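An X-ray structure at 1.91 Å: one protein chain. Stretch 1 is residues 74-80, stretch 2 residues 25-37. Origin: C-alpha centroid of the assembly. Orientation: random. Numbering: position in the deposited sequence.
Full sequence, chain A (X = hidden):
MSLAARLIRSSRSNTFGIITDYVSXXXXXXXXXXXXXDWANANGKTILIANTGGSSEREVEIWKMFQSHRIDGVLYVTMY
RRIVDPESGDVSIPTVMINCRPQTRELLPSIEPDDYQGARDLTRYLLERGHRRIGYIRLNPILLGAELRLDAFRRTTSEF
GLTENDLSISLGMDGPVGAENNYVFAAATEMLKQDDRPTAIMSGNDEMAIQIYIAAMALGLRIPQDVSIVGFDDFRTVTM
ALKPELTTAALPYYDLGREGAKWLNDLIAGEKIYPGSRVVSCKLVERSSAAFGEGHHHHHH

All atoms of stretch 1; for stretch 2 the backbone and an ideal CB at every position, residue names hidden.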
# COMPACT_ATOMS: atom_id res chain seq x y z
N VAL A 74 -19.69 -4.37 14.63
CA VAL A 74 -18.47 -3.64 14.30
C VAL A 74 -17.23 -4.51 14.31
O VAL A 74 -17.05 -5.37 15.18
CB VAL A 74 -18.21 -2.48 15.31
CG1 VAL A 74 -16.78 -1.93 15.13
CG2 VAL A 74 -19.21 -1.37 15.12
N LEU A 75 -16.37 -4.31 13.32
CA LEU A 75 -15.11 -5.01 13.28
C LEU A 75 -14.11 -3.91 13.57
O LEU A 75 -13.93 -2.98 12.78
CB LEU A 75 -14.88 -5.63 11.89
CG LEU A 75 -15.86 -6.77 11.63
CD1 LEU A 75 -15.85 -7.15 10.17
CD2 LEU A 75 -15.49 -7.96 12.52
N TYR A 76 -13.50 -3.98 14.75
CA TYR A 76 -12.52 -3.00 15.19
C TYR A 76 -11.18 -3.49 14.66
O TYR A 76 -10.63 -4.46 15.18
CB TYR A 76 -12.49 -2.98 16.71
CG TYR A 76 -11.85 -1.75 17.28
CD1 TYR A 76 -12.58 -0.56 17.37
CD2 TYR A 76 -10.54 -1.77 17.74
CE1 TYR A 76 -12.02 0.57 17.92
CE2 TYR A 76 -9.97 -0.63 18.29
CZ TYR A 76 -10.72 0.54 18.38
OH TYR A 76 -10.19 1.67 18.94
N VAL A 77 -10.67 -2.82 13.64
CA VAL A 77 -9.43 -3.23 13.00
C VAL A 77 -8.30 -2.21 13.10
O VAL A 77 -8.47 -1.04 12.75
CB VAL A 77 -9.69 -3.54 11.50
CG1 VAL A 77 -8.43 -4.08 10.84
CG2 VAL A 77 -10.84 -4.51 11.36
N THR A 78 -7.15 -2.66 13.56
CA THR A 78 -6.00 -1.76 13.65
C THR A 78 -5.05 -2.08 12.50
O THR A 78 -4.95 -3.24 12.08
CB THR A 78 -5.28 -1.91 15.01
OG1 THR A 78 -4.97 -3.28 15.25
CG2 THR A 78 -6.18 -1.40 16.14
N MSE A 79 -4.38 -1.06 11.98
CA MSE A 79 -3.44 -1.26 10.87
C MSE A 79 -2.26 -2.14 11.29
O MSE A 79 -1.76 -2.95 10.50
CB MSE A 79 -2.96 0.08 10.34
CG MSE A 79 -4.01 0.83 9.55
SE MSE A 79 -4.59 -0.20 8.01
CE MSE A 79 -6.25 -0.96 8.70
N TYR A 80 -1.79 -1.96 12.51
CA TYR A 80 -0.71 -2.80 13.02
C TYR A 80 -1.17 -3.35 14.35
O TYR A 80 -2.11 -2.84 14.96
CB TYR A 80 0.62 -2.03 13.17
CG TYR A 80 0.51 -0.67 13.81
CD1 TYR A 80 0.44 0.48 13.02
CD2 TYR A 80 0.50 -0.53 15.20
CE1 TYR A 80 0.37 1.75 13.61
CE2 TYR A 80 0.42 0.73 15.79
CZ TYR A 80 0.36 1.86 14.99
OH TYR A 80 0.31 3.10 15.57
N UNK A 25 -3.04 6.27 6.15
CA UNK A 25 -1.59 6.43 6.16
C UNK A 25 -0.87 5.08 6.24
O UNK A 25 0.36 5.03 6.19
CB UNK A 25 -1.17 7.32 7.33
N UNK A 26 -1.64 4.01 6.35
CA UNK A 26 -1.11 2.64 6.42
C UNK A 26 -1.92 1.73 5.50
O UNK A 26 -2.97 1.22 5.89
CB UNK A 26 -1.14 2.11 7.86
N UNK A 27 -1.45 1.54 4.25
CA UNK A 27 -2.16 0.68 3.29
C UNK A 27 -1.58 -0.73 3.15
O UNK A 27 -1.71 -1.36 2.10
CB UNK A 27 -2.16 1.35 1.92
N UNK A 28 -0.94 -1.22 4.21
CA UNK A 28 -0.34 -2.55 4.17
C UNK A 28 -1.19 -3.54 4.95
O UNK A 28 -0.74 -4.63 5.29
CB UNK A 28 1.08 -2.52 4.73
N UNK A 29 -2.43 -3.16 5.24
CA UNK A 29 -3.30 -4.03 6.01
C UNK A 29 -4.68 -4.11 5.41
O UNK A 29 -5.60 -4.67 6.00
CB UNK A 29 -3.39 -3.55 7.46
N UNK A 30 -4.81 -3.55 4.21
CA UNK A 30 -6.07 -3.54 3.49
C UNK A 30 -6.56 -4.96 3.24
O UNK A 30 -7.75 -5.17 3.02
CB UNK A 30 -5.92 -2.79 2.17
N UNK A 31 -5.64 -5.92 3.27
CA UNK A 31 -6.02 -7.31 3.05
C UNK A 31 -7.04 -7.78 4.09
O UNK A 31 -7.83 -8.69 3.84
CB UNK A 31 -4.78 -8.21 3.08
N UNK A 32 -7.02 -7.17 5.28
CA UNK A 32 -8.00 -7.56 6.29
C UNK A 32 -9.35 -7.13 5.73
O UNK A 32 -10.32 -7.88 5.78
CB UNK A 32 -7.71 -6.93 7.65
N UNK A 33 -9.39 -5.92 5.21
CA UNK A 33 -10.63 -5.39 4.65
C UNK A 33 -11.05 -6.27 3.49
O UNK A 33 -12.23 -6.59 3.34
CB UNK A 33 -10.46 -3.94 4.20
N UNK A 34 -10.08 -6.68 2.68
CA UNK A 34 -10.34 -7.55 1.54
C UNK A 34 -11.00 -8.84 2.02
O UNK A 34 -11.95 -9.34 1.41
CB UNK A 34 -9.05 -7.85 0.78
N UNK A 35 -10.50 -9.38 3.13
CA UNK A 35 -11.05 -10.60 3.68
C UNK A 35 -12.45 -10.36 4.22
O UNK A 35 -13.36 -11.18 4.01
CB UNK A 35 -10.14 -11.15 4.78
N UNK A 36 -12.64 -9.25 4.92
CA UNK A 36 -13.96 -8.92 5.45
C UNK A 36 -14.95 -8.76 4.29
O UNK A 36 -16.02 -9.36 4.28
CB UNK A 36 -13.90 -7.65 6.29
N UNK A 37 -14.58 -7.93 3.32
CA UNK A 37 -15.44 -7.66 2.17
C UNK A 37 -15.81 -8.93 1.41
O UNK A 37 -16.97 -9.14 1.09
CB UNK A 37 -14.75 -6.68 1.22

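Strand 74-78 and the helix of stretch 2 run nearly antiparallel, at 157° with axes 9.6 Å apart at closest approach, so the contact is read backwards along the strand, from the corner at Met-79 down to Leu-75.

Position 25 has nothing of stretch 1 within 5.5 Å of its ideal CB; almost any residue would serve. It is Thr-25, which makes no contact.

Position 26 points toward stretch 1, its ideal CB 3.6 Å from CG of Met-79. The extended backbone, -135/95, favours a beta-branched or other compact side chain, since Met-79 already fills the space ahead. Val, Thr or Ile would be reasonable. The residue is Thr-26, whose CG2 packs 3.4 Å from CB of Met-79, while its backbone O comes 3.0 Å from the selenium, SE, of Met-79.

CA-to-CB points away at 27 and sideways at 28; stretch 1 selects nothing there, and many residues would serve. They are Pro-27 and Tyr-28, the latter's OH hydrogen-bonded elsewhere in the structure.

Position 29 faces the corner, with the ideal CB 3.5 Å from O of Met-79. A carbonyl this near calls for a short donor, Ser above all, with Thr or Cys conceivable; a long chain would have to turn aside. It is Ser-29 in the m rotamer, and its OG donates a 2.6 Å hydrogen bond to O of Met-79. Its CB also lies 3.6 Å from SE of Met-79.

CA-to-CB points away at 30, and 31 is out of reach, so stretch 1 leaves both choices open; they are Val-30 and Asp-31.

Position 32 points toward Val-77, its ideal CB 4.3 Å from CG1 of that residue. Helical geometry and an apolar neighbour suit Val, Leu, Ile or Met. Ile-32 (m, t) extends CD1 to 3.7 Å from CG1 of Val-77.

At 33 CA-to-CB is sideways, with no atom of stretch 1 within 5.5 Å of the ideal CB, so any helix-compatible residue would do; it is Val-33. Position 34 is out of reach and free to be polar: Arg-34 forms a salt bridge with Asp-31, NH1 to OD2 at 3.3 Å, a weak hydrogen bond. At 35, ordinary helical angles and no neighbour from stretch 1 would admit most residues; the deposited one is Gly-35, with no side chain.

Position 36, one helical turn after Ile-32, again faces the strand, its ideal CB 4.4 Å from CD1 of Leu-75. A branched aliphatic or Met fits. Ile-36 (m, m) brings CD1 to a tight 3.3 Å from CD1 of Leu-75. Position 37 is out of reach and tolerates polarity; it is Gln-37.

Stretch 2, residues 25-37: TTPYSVDIVRGIQ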
# COMPACT_ATOMS: atom_id res chain seq x y z
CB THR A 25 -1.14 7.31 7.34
OG1 THR A 25 0.29 7.41 7.34
CG2 THR A 25 -1.60 6.71 8.66
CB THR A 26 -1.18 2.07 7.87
OG1 THR A 26 -0.36 2.86 8.74
CG2 THR A 26 -0.71 0.63 7.91
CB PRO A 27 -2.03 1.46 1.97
CG PRO A 27 -1.33 2.77 2.34
CD PRO A 27 -0.53 2.43 3.54
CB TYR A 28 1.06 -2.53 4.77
CG TYR A 28 1.81 -1.23 4.57
CD1 TYR A 28 1.96 -0.68 3.29
CD2 TYR A 28 2.38 -0.56 5.65
CE1 TYR A 28 2.66 0.51 3.10
CE2 TYR A 28 3.08 0.63 5.47
CZ TYR A 28 3.22 1.15 4.19
OH TYR A 28 3.92 2.33 4.02
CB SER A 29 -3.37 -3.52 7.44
OG SER A 29 -2.07 -3.26 7.92
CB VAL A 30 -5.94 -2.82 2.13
CG1 VAL A 30 -5.51 -1.38 2.34
CG2 VAL A 30 -4.95 -3.56 1.24
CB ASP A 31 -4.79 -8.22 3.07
CG ASP A 31 -4.50 -8.83 1.72
OD1 ASP A 31 -4.56 -8.10 0.71
OD2 ASP A 31 -4.22 -10.05 1.67
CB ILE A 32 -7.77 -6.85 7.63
CG1 ILE A 32 -6.46 -7.33 8.26
CG2 ILE A 32 -8.94 -7.16 8.59
CD1 ILE A 32 -6.07 -6.55 9.51
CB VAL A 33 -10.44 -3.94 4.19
CG1 VAL A 33 -11.76 -3.36 3.72
CG2 VAL A 33 -9.87 -3.11 5.33
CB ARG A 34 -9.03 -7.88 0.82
CG ARG A 34 -9.16 -8.87 -0.32
CD ARG A 34 -7.79 -9.41 -0.73
NE ARG A 34 -7.93 -10.66 -1.47
CZ ARG A 34 -7.00 -11.61 -1.51
NH1 ARG A 34 -5.85 -11.45 -0.86
NH2 ARG A 34 -7.22 -12.72 -2.20
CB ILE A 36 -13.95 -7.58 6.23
CG1 ILE A 36 -13.02 -7.66 7.44
CG2 ILE A 36 -15.37 -7.23 6.67
CD1 ILE A 36 -13.45 -8.64 8.48
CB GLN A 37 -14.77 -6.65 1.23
CG GLN A 37 -15.69 -6.08 0.16
CD GLN A 37 -16.70 -5.09 0.70
OE1 GLN A 37 -16.35 -4.01 1.19
NE2 GLN A 37 -17.98 -5.45 0.63
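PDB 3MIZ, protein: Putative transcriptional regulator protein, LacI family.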